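Side-chain contacts in methylxanthine N1-demethylase NdmA (Pseudomonas putida, PDB 6ICN), which removes the N1-methyl group of caffeine and related methylxanthines, as a Rieske-type non-heme iron oxygenase, releasing formaldehyde and turning caffeine into theobromine: residues E27-Y30 and L31-F34; D214-G218 and Q219-V223; S332-Y335 and R336-L339. All coordinates share one frame; numbering follows the deposited sequence.

Contact 1: residues E27-Y30 and L31-F34; sequences EREY and LRHF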
ATOM      1  N   GLU A  27     -26.414 -20.454 -22.757  1.00 53.43           N
ATOM      2  CA  GLU A  27     -27.458 -20.180 -21.774  1.00 51.46           C
ATOM      3  C   GLU A  27     -27.909 -18.727 -21.787  1.00 41.66           C
ATOM      4  O   GLU A  27     -29.070 -18.447 -21.470  1.00 45.74           O
ATOM      5  CB  GLU A  27     -26.943 -20.527 -20.375  1.00 54.73           C
ATOM      6  CG  GLU A  27     -26.699 -22.009 -20.128  1.00 60.46           C
ATOM      7  CD  GLU A  27     -28.000 -22.801 -20.011  1.00 66.26           C
ATOM      8  OE1 GLU A  27     -28.760 -22.555 -19.040  1.00 65.96           O
ATOM      9  OE2 GLU A  27     -28.260 -23.658 -20.889  1.00 65.63           O
ATOM     10  N   ARG A  28     -27.022 -17.802 -22.154  1.00 40.79           N
ATOM     11  CA  ARG A  28     -27.209 -16.384 -21.883  1.00 38.19           C
ATOM     12  C   ARG A  28     -27.648 -15.599 -23.098  1.00 31.82           C
ATOM     13  O   ARG A  28     -27.924 -14.404 -22.977  1.00 27.75           O
ATOM     14  CB  ARG A  28     -25.904 -15.780 -21.341  1.00 43.83           C
ATOM     15  CG  ARG A  28     -25.366 -16.509 -20.113  1.00 48.16           C
ATOM     16  CD  ARG A  28     -24.738 -15.505 -19.104  1.00 46.00           C
ATOM     17  NE  ARG A  28     -25.652 -15.207 -18.018  1.00 48.89           N
ATOM     18  CZ  ARG A  28     -25.542 -14.147 -17.213  1.00 42.49           C
ATOM     19  NH1 ARG A  28     -26.426 -13.936 -16.216  1.00 48.57           N
ATOM     20  NH2 ARG A  28     -24.563 -13.270 -17.400  1.00 47.80           N
ATOM     21  N   GLU A  29     -27.691 -16.238 -24.264  1.00 31.00           N
ATOM     22  CA  GLU A  29     -27.975 -15.507 -25.489  1.00 28.78           C
ATOM     23  C   GLU A  29     -29.302 -14.766 -25.394  1.00 25.17           C
ATOM     24  O   GLU A  29     -29.420 -13.622 -25.851  1.00 22.93           O
ATOM     25  CB  GLU A  29     -27.961 -16.480 -26.671  1.00 29.82           C
ATOM     26  CG  GLU A  29     -28.419 -15.899 -27.982  1.00 33.00           C
ATOM     27  CD  GLU A  29     -27.354 -15.068 -28.675  1.00 39.25           C
ATOM     28  OE1 GLU A  29     -26.182 -15.075 -28.221  1.00 39.92           O
ATOM     29  OE2 GLU A  29     -27.697 -14.414 -29.691  1.00 40.77           O
ATOM     30  N   TYR A  30     -30.307 -15.385 -24.765  1.00 24.08           N
ATOM     31  CA  TYR A  30     -31.631 -14.780 -24.731  1.00 21.31           C
ATOM     32  C   TYR A  30     -31.620 -13.440 -24.002  1.00 21.34           C
ATOM     33  O   TYR A  30     -32.426 -12.561 -24.320  1.00 19.51           O
ATOM     34  CB  TYR A  30     -32.649 -15.753 -24.107  1.00 23.92           C
ATOM     35  CG  TYR A  30     -32.715 -15.772 -22.589  1.00 20.99           C
ATOM     36  CD1 TYR A  30     -31.744 -16.431 -21.831  1.00 24.01           C
ATOM     37  CD2 TYR A  30     -33.755 -15.159 -21.921  1.00 20.12           C
ATOM     38  CE1 TYR A  30     -31.812 -16.447 -20.447  1.00 26.36           C
ATOM     39  CE2 TYR A  30     -33.847 -15.177 -20.535  1.00 21.71           C
ATOM     40  CZ  TYR A  30     -32.858 -15.814 -19.807  1.00 22.76           C
ATOM     41  OH  TYR A  30     -32.935 -15.831 -18.434  1.00 23.77           O
ATOM     42  N   LEU A  31     -30.696 -13.245 -23.050  1.00 18.21           N
ATOM     43  CA  LEU A  31     -30.642 -11.974 -22.329  1.00 18.81           C
ATOM     44  C   LEU A  31     -30.257 -10.796 -23.223  1.00 17.44           C
ATOM     45  O   LEU A  31     -30.558  -9.653 -22.869  1.00 19.49           O
ATOM     46  CB  LEU A  31     -29.659 -12.081 -21.153  1.00 17.91           C
ATOM     47  CG  LEU A  31     -30.103 -13.075 -20.074  1.00 19.73           C
ATOM     48  CD1 LEU A  31     -29.002 -13.229 -19.004  1.00 24.67           C
ATOM     49  CD2 LEU A  31     -31.384 -12.601 -19.432  1.00 17.97           C
ATOM     50  N   ARG A  32     -29.612 -11.046 -24.368  1.00 16.85           N
ATOM     51  CA  ARG A  32     -29.226  -9.960 -25.272  1.00 18.92           C
ATOM     52  C   ARG A  32     -30.438  -9.235 -25.841  1.00 17.67           C
ATOM     53  O   ARG A  32     -30.306  -8.104 -26.310  1.00 17.69           O
ATOM     54  CB  ARG A  32     -28.356 -10.497 -26.421  1.00 19.04           C
ATOM     55  CG  ARG A  32     -27.042 -11.140 -25.967  1.00 21.22           C
ATOM     56  CD  ARG A  32     -26.279 -11.800 -27.119  1.00 24.56           C
ATOM     57  NE  ARG A  32     -25.990 -10.868 -28.208  1.00 26.45           N
ATOM     58  CZ  ARG A  32     -24.868 -10.166 -28.305  1.00 29.65           C
ATOM     59  NH1 ARG A  32     -23.924 -10.305 -27.378  1.00 27.19           N
ATOM     60  NH2 ARG A  32     -24.686  -9.333 -29.325  1.00 27.82           N
ATOM     61  N   HIS A  33     -31.621  -9.850 -25.785  1.00 19.42           N
ATOM     62  CA  HIS A  33     -32.815  -9.237 -26.357  1.00 17.46           C
ATOM     63  C   HIS A  33     -33.481  -8.222 -25.450  1.00 17.91           C
ATOM     64  O   HIS A  33     -34.408  -7.540 -25.894  1.00 20.64           O
ATOM     65  CB  HIS A  33     -33.816 -10.345 -26.740  1.00 21.31           C
ATOM     66  CG  HIS A  33     -33.348 -11.160 -27.898  1.00 21.06           C
ATOM     67  ND1 HIS A  33     -33.722 -10.882 -29.195  1.00 20.19           N
ATOM     68  CD2 HIS A  33     -32.471 -12.190 -27.972  1.00 23.47           C
ATOM     69  CE1 HIS A  33     -33.122 -11.722 -30.012  1.00 22.41           C
ATOM     70  NE2 HIS A  33     -32.362 -12.530 -29.297  1.00 24.61           N
ATOM     71  N   PHE A  34     -33.046  -8.092 -24.193  1.00 18.24           N
ATOM     72  CA  PHE A  34     -33.624  -7.133 -23.262  1.00 17.33           C
ATOM     73  C   PHE A  34     -32.785  -5.860 -23.202  1.00 17.54           C
ATOM     74  O   PHE A  34     -31.608  -5.843 -23.573  1.00 17.39           O
ATOM     75  CB  PHE A  34     -33.722  -7.730 -21.860  1.00 17.30           C
ATOM     76  CG  PHE A  34     -34.703  -8.863 -21.755  1.00 16.83           C
ATOM     77  CD1 PHE A  34     -36.066  -8.598 -21.682  1.00 18.63           C
ATOM     78  CD2 PHE A  34     -34.255 -10.177 -21.698  1.00 18.73           C
ATOM     79  CE1 PHE A  34     -36.987  -9.644 -21.586  1.00 18.95           C
ATOM     80  CE2 PHE A  34     -35.165 -11.225 -21.597  1.00 19.13           C
ATOM     81  CZ  PHE A  34     -36.526 -10.944 -21.532  1.00 18.83           C
TER
HETATM   82  O   HOH W   1     -30.793 -14.438 -30.540  1.00 32.36           O
HETATM   83  O   HOH W   2     -27.865 -11.918 -30.100  1.00 32.50           O
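Tyr30 lays its ring along the side chain of Leu31, the next residue. With chi1 at 83°, CG of Tyr30 is held between its own N and carbonyl carbon, which folds the ring back over the next peptide. CB and CG therefore sit against the following backbone nitrogen, Tyr30 CG 3.3 Å from Leu31 N. CD1 still faces that nitrogen, and CE1 has passed to Leu31 CG. CE2 and CZ run under Leu31 CD2, with Tyr30 CZ 3.6 Å from it. That methyl makes a CH-pi contact over the ring face, with Leu31 CD2 3.9 Å from the Tyr30 ring centroid; the hydroxyl brushes the same methyl. On the CD2 flank of the ring comes CE2 of Phe34, 4.2 Å from Tyr30 CD2. Cut back to an alanine, this position would probably leave the CD2 methyl of Leu31 without the ring beneath it and open a gap toward Leu339, Leu342 and His346 of helix 330-348.

The other branch of Leu31, CD1, lies over a face of the Arg28 guanidinium, 3.9 Å from Arg28 NH1, whose charge is paired with Glu180. Across the polar side, Glu29 OE1 touches Arg32 CD, but no N-H of the Arg32 guanidinium points at Glu29 OE2, which lies well out of its plane. One water joins Glu29 OE2 to Arg32 NE, another to His33 NE2. Arg32 makes its salt bridge with Glu62. Leu31, Arg32 and His33 each give their backbone N-H to the carbonyl three residues back, Leu31 N to Arg28 O at 3.0 Å. These successive i to i+3 bonds carry the chain into strand 35-40, outermost within this chain in the antiparallel sheet of the Rieske part.

Contact 2: residues D214-G218 and Q219-V223; sequences DRFNG and QFRFV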
ATOM      1  N   ASP A 214     -48.849 -12.422 -10.478  1.00 24.14           N
ATOM      2  CA  ASP A 214     -49.390 -12.252 -11.817  1.00 24.20           C
ATOM      3  C   ASP A 214     -48.284 -11.901 -12.797  1.00 27.03           C
ATOM      4  O   ASP A 214     -47.383 -11.116 -12.469  1.00 24.65           O
ATOM      5  CB  ASP A 214     -50.435 -11.133 -11.855  1.00 26.01           C
ATOM      6  CG  ASP A 214     -51.565 -11.363 -10.891  1.00 33.07           C
ATOM      7  OD1 ASP A 214     -51.927 -12.536 -10.663  1.00 32.10           O
ATOM      8  OD2 ASP A 214     -52.086 -10.362 -10.360  1.00 37.30           O
ATOM      9  N   ARG A 215     -48.376 -12.458 -14.003  1.00 22.41           N
ATOM     10  CA  ARG A 215     -47.596 -11.995 -15.142  1.00 23.40           C
ATOM     11  C   ARG A 215     -48.476 -11.088 -15.990  1.00 30.13           C
ATOM     12  O   ARG A 215     -49.590 -11.471 -16.364  1.00 27.64           O
ATOM     13  CB  ARG A 215     -47.081 -13.141 -16.004  1.00 23.37           C
ATOM     14  CG  ARG A 215     -46.371 -14.282 -15.290  1.00 22.72           C
ATOM     15  CD  ARG A 215     -45.915 -15.229 -16.346  1.00 22.84           C
ATOM     16  NE  ARG A 215     -45.236 -16.421 -15.841  1.00 20.78           N
ATOM     17  CZ  ARG A 215     -44.766 -17.375 -16.629  1.00 21.01           C
ATOM     18  NH1 ARG A 215     -44.168 -18.444 -16.111  1.00 21.57           N
ATOM     19  NH2 ARG A 215     -44.919 -17.277 -17.946  1.00 25.23           N
ATOM     20  N   PHE A 216     -47.979  -9.896 -16.291  1.00 24.12           N
ATOM     21  CA  PHE A 216     -48.739  -8.968 -17.119  1.00 25.82           C
ATOM     22  C   PHE A 216     -47.757  -8.041 -17.819  1.00 28.87           C
ATOM     23  O   PHE A 216     -46.923  -7.412 -17.157  1.00 26.65           O
ATOM     24  CB  PHE A 216     -49.741  -8.174 -16.274  1.00 28.83           C
ATOM     25  CG  PHE A 216     -50.669  -7.317 -17.088  1.00 33.34           C
ATOM     26  CD1 PHE A 216     -51.733  -7.883 -17.766  1.00 37.79           C
ATOM     27  CD2 PHE A 216     -50.467  -5.951 -17.179  1.00 37.08           C
ATOM     28  CE1 PHE A 216     -52.589  -7.101 -18.519  1.00 41.27           C
ATOM     29  CE2 PHE A 216     -51.324  -5.163 -17.932  1.00 41.36           C
ATOM     30  CZ  PHE A 216     -52.377  -5.741 -18.604  1.00 41.65           C
ATOM     31  N   ASN A 217     -47.840  -7.988 -19.148  1.00 25.67           N
ATOM     32  CA  ASN A 217     -47.020  -7.076 -19.952  1.00 29.41           C
ATOM     33  C   ASN A 217     -45.528  -7.272 -19.688  1.00 25.63           C
ATOM     34  O   ASN A 217     -44.756  -6.310 -19.649  1.00 29.37           O
ATOM     35  CB  ASN A 217     -47.412  -5.618 -19.709  1.00 29.34           C
ATOM     36  CG  ASN A 217     -48.752  -5.258 -20.324  1.00 39.71           C
ATOM     37  OD1 ASN A 217     -49.288  -5.989 -21.168  1.00 45.28           O
ATOM     38  ND2 ASN A 217     -49.295  -4.119 -19.915  1.00 41.87           N
ATOM     39  N   GLY A 218     -45.113  -8.525 -19.513  1.00 25.17           N
ATOM     40  CA  GLY A 218     -43.707  -8.809 -19.275  1.00 25.10           C
ATOM     41  C   GLY A 218     -43.214  -8.447 -17.890  1.00 23.57           C
ATOM     42  O   GLY A 218     -41.996  -8.326 -17.687  1.00 22.32           O
ATOM     43  N   GLN A 219     -44.123  -8.276 -16.934  1.00 22.51           N
ATOM     44  CA  GLN A 219     -43.801  -7.935 -15.558  1.00 22.39           C
ATOM     45  C   GLN A 219     -44.370  -8.982 -14.615  1.00 25.03           C
ATOM     46  O   GLN A 219     -45.460  -9.514 -14.849  1.00 24.71           O
ATOM     47  CB  GLN A 219     -44.365  -6.565 -15.173  1.00 23.45           C
ATOM     48  CG  GLN A 219     -44.071  -5.470 -16.196  1.00 24.90           C
ATOM     49  CD  GLN A 219     -44.956  -4.256 -16.002  1.00 24.61           C
ATOM     50  OE1 GLN A 219     -45.987  -4.327 -15.335  1.00 27.19           O
ATOM     51  NE2 GLN A 219     -44.557  -3.134 -16.585  1.00 32.04           N
ATOM     52  N   PHE A 220     -43.638  -9.274 -13.541  1.00 20.25           N
ATOM     53  CA  PHE A 220     -44.213  -9.971 -12.402  1.00 22.35           C
ATOM     54  C   PHE A 220     -44.805  -8.936 -11.456  1.00 26.44           C
ATOM     55  O   PHE A 220     -44.129  -7.969 -11.084  1.00 25.95           O
ATOM     56  CB  PHE A 220     -43.152 -10.807 -11.680  1.00 21.86           C
ATOM     57  CG  PHE A 220     -43.334 -12.298 -11.823  1.00 21.99           C
ATOM     58  CD1 PHE A 220     -44.603 -12.856 -11.884  1.00 25.42           C
ATOM     59  CD2 PHE A 220     -42.232 -13.147 -11.862  1.00 25.36           C
ATOM     60  CE1 PHE A 220     -44.773 -14.237 -12.002  1.00 28.19           C
ATOM     61  CE2 PHE A 220     -42.399 -14.536 -11.988  1.00 24.42           C
ATOM     62  CZ  PHE A 220     -43.668 -15.070 -12.059  1.00 26.28           C
ATOM     63  N   ARG A 221     -46.065  -9.133 -11.060  1.00 23.66           N
ATOM     64  CA  ARG A 221     -46.733  -8.242 -10.122  1.00 23.30           C
ATOM     65  C   ARG A 221     -47.202  -9.031  -8.910  1.00 27.40           C
ATOM     66  O   ARG A 221     -47.829 -10.090  -9.058  1.00 28.10           O
ATOM     67  CB  ARG A 221     -47.921  -7.529 -10.781  1.00 26.72           C
ATOM     68  CG  ARG A 221     -47.537  -6.717 -12.005  1.00 29.22           C
ATOM     69  CD  ARG A 221     -48.628  -5.767 -12.401  1.00 34.09           C
ATOM     70  NE  ARG A 221     -48.267  -5.050 -13.615  1.00 33.84           N
ATOM     71  CZ  ARG A 221     -49.023  -4.110 -14.170  1.00 39.94           C
ATOM     72  NH1 ARG A 221     -50.178  -3.779 -13.609  1.00 42.73           N
ATOM     73  NH2 ARG A 221     -48.620  -3.499 -15.277  1.00 37.57           N
ATOM     74  N   PHE A 222     -46.890  -8.525  -7.717  1.00 26.55           N
ATOM     75  CA  PHE A 222     -47.329  -9.160  -6.476  1.00 26.81           C
ATOM     76  C   PHE A 222     -47.226  -8.160  -5.329  1.00 29.48           C
ATOM     77  O   PHE A 222     -46.468  -7.185  -5.399  1.00 26.12           O
ATOM     78  CB  PHE A 222     -46.541 -10.454  -6.176  1.00 24.65           C
ATOM     79  CG  PHE A 222     -45.026 -10.317  -6.262  1.00 22.56           C
ATOM     80  CD1 PHE A 222     -44.359 -10.504  -7.469  1.00 23.55           C
ATOM     81  CD2 PHE A 222     -44.285 -10.061  -5.123  1.00 23.53           C
ATOM     82  CE1 PHE A 222     -42.960 -10.397  -7.536  1.00 24.16           C
ATOM     83  CE2 PHE A 222     -42.887  -9.950  -5.172  1.00 21.55           C
ATOM     84  CZ  PHE A 222     -42.228 -10.112  -6.381  1.00 20.14           C
ATOM     85  N   VAL A 223     -48.012  -8.409  -4.272  1.00 28.72           N
ATOM     86  CA  VAL A 223     -48.157  -7.502  -3.133  1.00 28.95           C
ATOM     87  C   VAL A 223     -47.895  -8.253  -1.828  1.00 35.65           C
ATOM     88  O   VAL A 223     -48.307  -9.408  -1.671  1.00 39.51           O
ATOM     89  CB  VAL A 223     -49.558  -6.850  -3.123  1.00 33.07           C
ATOM     90  CG1 VAL A 223     -49.728  -5.922  -1.924  1.00 36.84           C
ATOM     91  CG2 VAL A 223     -49.801  -6.094  -4.420  1.00 34.90           C
TER
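A beta hairpin with a two-residue loop, made by strands 214-216 and 219-225, pairs Asp214 with Arg221, Arg215 with Phe220 and Phe216 with Gln219. Asp214 and Arg221 exchange two backbone hydrogen bonds, Asp214 N reaching Arg221 O at 2.9 Å in an almost straight line (179°). Phe216 and Gln219 exchange another two, closing a type I' turn over Asn217 and Gly218, both with positive phi.

On the face carrying Phe216, Gln219 and Arg221, the extended arginine brings its guanidinium alongside the glutamine amide. Gln219 OE1 lies near the guanidinium plane and accepts from Arg221 NE at 2.9 Å and Arg221 NH2 at 2.8 Å, two bonds to one oxygen, which should hold the guanidinium from turning. The Phe216 ring then meets the guanidinium edge to face: its CD2 lies over the flat group, 3.6 Å from Arg221 NH2, with the planes 75° apart. Tyr368 stacks on the same phenyl ring.

Arg215 and Phe220 point the other way, their side chains running together. Arg215 CG packs 3.7 Å from Phe220 CE1, and the tip goes on to a salt bridge with Glu341. Asp214 O sits at the phenyl edge, 3.3 Å from Phe220 CD1. Asn-Gly at the corners is classic for a type I' hairpin, here with 214-216 the outermost strand, within this chain, of the antiparallel sheet of the catalytic domain.

Contact 3: residues S332-Y335 and R336-L339; sequences SIQY and RKWL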
ATOM      1  N   SER A 332     -38.994 -16.882  -5.757  1.00 17.64           N
ATOM      2  CA  SER A 332     -37.819 -17.452  -6.419  1.00 17.57           C
ATOM      3  C   SER A 332     -38.187 -18.568  -7.398  1.00 17.07           C
ATOM      4  O   SER A 332     -37.666 -18.643  -8.525  1.00 17.73           O
ATOM      5  CB  SER A 332     -36.866 -17.989  -5.349  1.00 20.97           C
ATOM      6  OG  SER A 332     -35.895 -18.800  -5.949  1.00 26.10           O
ATOM      7  N   ILE A 333     -39.062 -19.476  -6.968  1.00 18.33           N
ATOM      8  CA  ILE A 333     -39.437 -20.605  -7.810  1.00 18.29           C
ATOM      9  C   ILE A 333     -40.105 -20.116  -9.086  1.00 17.35           C
ATOM     10  O   ILE A 333     -39.768 -20.562 -10.188  1.00 19.00           O
ATOM     11  CB  ILE A 333     -40.363 -21.561  -7.035  1.00 19.68           C
ATOM     12  CG1 ILE A 333     -39.621 -22.188  -5.853  1.00 20.74           C
ATOM     13  CG2 ILE A 333     -40.876 -22.652  -7.955  1.00 20.98           C
ATOM     14  CD1 ILE A 333     -40.570 -22.816  -4.822  1.00 23.13           C
ATOM     15  N   GLN A 334     -41.039 -19.175  -8.947  1.00 18.24           N
ATOM     16  CA  GLN A 334     -41.784 -18.686 -10.103  1.00 19.94           C
ATOM     17  C   GLN A 334     -40.886 -17.872 -11.027  1.00 19.52           C
ATOM     18  O   GLN A 334     -41.015 -17.952 -12.254  1.00 19.92           O
ATOM     19  CB  GLN A 334     -42.984 -17.870  -9.631  1.00 21.20           C
ATOM     20  CG  GLN A 334     -44.039 -18.714  -8.876  1.00 24.93           C
ATOM     21  CD  GLN A 334     -44.492 -19.938  -9.672  1.00 30.38           C
ATOM     22  OE1 GLN A 334     -44.803 -19.842 -10.860  1.00 29.26           O
ATOM     23  NE2 GLN A 334     -44.509 -21.102  -9.018  1.00 30.26           N
ATOM     24  N   TYR A 335     -39.961 -17.096 -10.447  1.00 18.99           N
ATOM     25  CA  TYR A 335     -38.965 -16.377 -11.239  1.00 19.07           C
ATOM     26  C   TYR A 335     -38.139 -17.333 -12.090  1.00 20.00           C
ATOM     27  O   TYR A 335     -37.989 -17.135 -13.297  1.00 18.35           O
ATOM     28  CB  TYR A 335     -38.063 -15.574 -10.298  1.00 15.81           C
ATOM     29  CG  TYR A 335     -36.964 -14.764 -10.962  1.00 18.39           C
ATOM     30  CD1 TYR A 335     -37.270 -13.662 -11.747  1.00 18.20           C
ATOM     31  CD2 TYR A 335     -35.622 -15.069 -10.743  1.00 17.53           C
ATOM     32  CE1 TYR A 335     -36.265 -12.892 -12.328  1.00 19.33           C
ATOM     33  CE2 TYR A 335     -34.610 -14.307 -11.311  1.00 18.94           C
ATOM     34  CZ  TYR A 335     -34.935 -13.227 -12.097  1.00 19.48           C
ATOM     35  OH  TYR A 335     -33.931 -12.477 -12.666  1.00 17.22           O
ATOM     36  N   ARG A 336     -37.572 -18.378 -11.466  1.00 16.48           N
ATOM     37  CA  ARG A 336     -36.754 -19.329 -12.200  1.00 17.66           C
ATOM     38  C   ARG A 336     -37.555 -20.017 -13.301  1.00 17.64           C
ATOM     39  O   ARG A 336     -37.034 -20.257 -14.395  1.00 18.35           O
ATOM     40  CB  ARG A 336     -36.169 -20.352 -11.229  1.00 20.85           C
ATOM     41  CG  ARG A 336     -35.153 -19.736 -10.259  1.00 19.01           C
ATOM     42  CD  ARG A 336     -34.668 -20.746  -9.213  1.00 18.23           C
ATOM     43  NE  ARG A 336     -33.655 -20.121  -8.362  1.00 17.45           N
ATOM     44  CZ  ARG A 336     -32.804 -20.771  -7.567  1.00 17.64           C
ATOM     45  NH1 ARG A 336     -32.816 -22.103  -7.483  1.00 21.18           N
ATOM     46  NH2 ARG A 336     -31.940 -20.074  -6.842  1.00 17.52           N
ATOM     47  N   LYS A 337     -38.825 -20.320 -13.020  1.00 21.04           N
ATOM     48  CA  LYS A 337     -39.696 -20.957 -14.004  1.00 22.23           C
ATOM     49  C   LYS A 337     -39.899 -20.066 -15.225  1.00 19.73           C
ATOM     50  O   LYS A 337     -39.784 -20.528 -16.371  1.00 21.59           O
ATOM     51  CB  LYS A 337     -41.041 -21.287 -13.356  1.00 22.64           C
ATOM     52  CG  LYS A 337     -42.048 -21.935 -14.315  1.00 25.94           C
ATOM     53  CD  LYS A 337     -43.306 -22.308 -13.559  1.00 26.28           C
ATOM     54  CE  LYS A 337     -44.387 -22.787 -14.518  1.00 35.71           C
ATOM     55  NZ  LYS A 337     -45.594 -23.209 -13.760  1.00 39.51           N
ATOM     56  N   TRP A 338     -40.191 -18.779 -14.996  1.00 20.69           N
ATOM     57  CA  TRP A 338     -40.390 -17.873 -16.127  1.00 19.90           C
ATOM     58  C   TRP A 338     -39.101 -17.687 -16.921  1.00 19.80           C
ATOM     59  O   TRP A 338     -39.118 -17.709 -18.156  1.00 20.53           O
ATOM     60  CB  TRP A 338     -40.932 -16.527 -15.647  1.00 18.39           C
ATOM     61  CG  TRP A 338     -41.586 -15.705 -16.747  1.00 18.68           C
ATOM     62  CD1 TRP A 338     -41.663 -16.000 -18.077  1.00 22.11           C
ATOM     63  CD2 TRP A 338     -42.255 -14.456 -16.573  1.00 19.81           C
ATOM     64  NE1 TRP A 338     -42.360 -15.008 -18.750  1.00 21.09           N
ATOM     65  CE2 TRP A 338     -42.737 -14.053 -17.844  1.00 19.68           C
ATOM     66  CE3 TRP A 338     -42.517 -13.652 -15.463  1.00 18.47           C
ATOM     67  CZ2 TRP A 338     -43.433 -12.860 -18.027  1.00 20.07           C
ATOM     68  CZ3 TRP A 338     -43.214 -12.477 -15.634  1.00 20.63           C
ATOM     69  CH2 TRP A 338     -43.668 -12.085 -16.920  1.00 20.63           C
ATOM     70  N   LEU A 339     -37.960 -17.509 -16.239  1.00 20.46           N
ATOM     71  CA  LEU A 339     -36.703 -17.386 -16.974  1.00 20.23           C
ATOM     72  C   LEU A 339     -36.447 -18.610 -17.852  1.00 20.26           C
ATOM     73  O   LEU A 339     -35.992 -18.480 -18.995  1.00 21.50           O
ATOM     74  CB  LEU A 339     -35.528 -17.187 -16.013  1.00 22.11           C
ATOM     75  CG  LEU A 339     -35.426 -15.852 -15.292  1.00 20.55           C
ATOM     76  CD1 LEU A 339     -34.116 -15.823 -14.483  1.00 21.19           C
ATOM     77  CD2 LEU A 339     -35.473 -14.689 -16.256  1.00 21.50           C
TER
HETATM   78  O   HOH W   3     -46.568 -21.401 -12.231  1.00 38.29           O
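Two turns of helix 330-348, 332-335 and 336-339, are joined by four i to i+4 bonds, from Arg336 N to Ser332 O through to Leu339 N to Tyr335 O, the last at 3.0 Å and nearly straight (173°). On the buried side Leu339 lies across the Tyr335 ring. Its CG stands over the ring centre and CD1 over the same face toward the CE2-CZ edge, 3.6 Å from Tyr335 CE2, in a CH-pi contact. With CG turned away from the backbone N (chi1 180°), the tyrosine ring comes alongside Leu339 one turn on. Its hydroxyl is bonded to Pro248 O, while Trp183 stacks on the ring.

A turn earlier, Ser332 OG hovers over one face of the Arg336 guanidinium, 3.5 Å from Arg336 NE, too far above the plane for an N-H to aim at it. Glu184 joins the pair instead: one carboxylate oxygen bonds the hydroxyl and the other makes a salt bridge with NE, and Glu323 takes NH2. Arg83 of the second subunit also bonds to Ser332 OG.

On the outer side the extended Lys337 runs beside Gln334. A water receives from Lys337 NZ at 2.6 Å and gives to Gln334 OE1 at 2.7 Å, bridging the two ends without direct contact.

The chemistry is thus split: apolar packing at Tyr335 and Leu339, a water bridge on the outer side, and around Arg336 two carboxylates, Glu184 and Glu323, that probably offset its positive charge and that of the nearby Arg83 at the subunit boundary.

Contact 3 is the common neighbour, since its helix touches both others. Tyr30 OH of contact 1 lies 3.5 Å from Leu339 CD2, and the Phe220 ring of contact 2 meets the Trp338 indole edge to face, with Phe220 CE2 3.6 Å from Trp338 CE3. Arg215 adds a cation-pi contact with that indole. Contacts 1 and 2 do not touch; their nearest atoms are about 6 Å apart. None lines the caffeine pocket: the side chain of Ser332 is about 13 Å from the bound caffeine and likewise from the cobalt ion. Yet Arg83 of the second subunit, from its cluster pocket, reaches Ser332, consistent with the cross-subunit electron route of Rieske oxygenases.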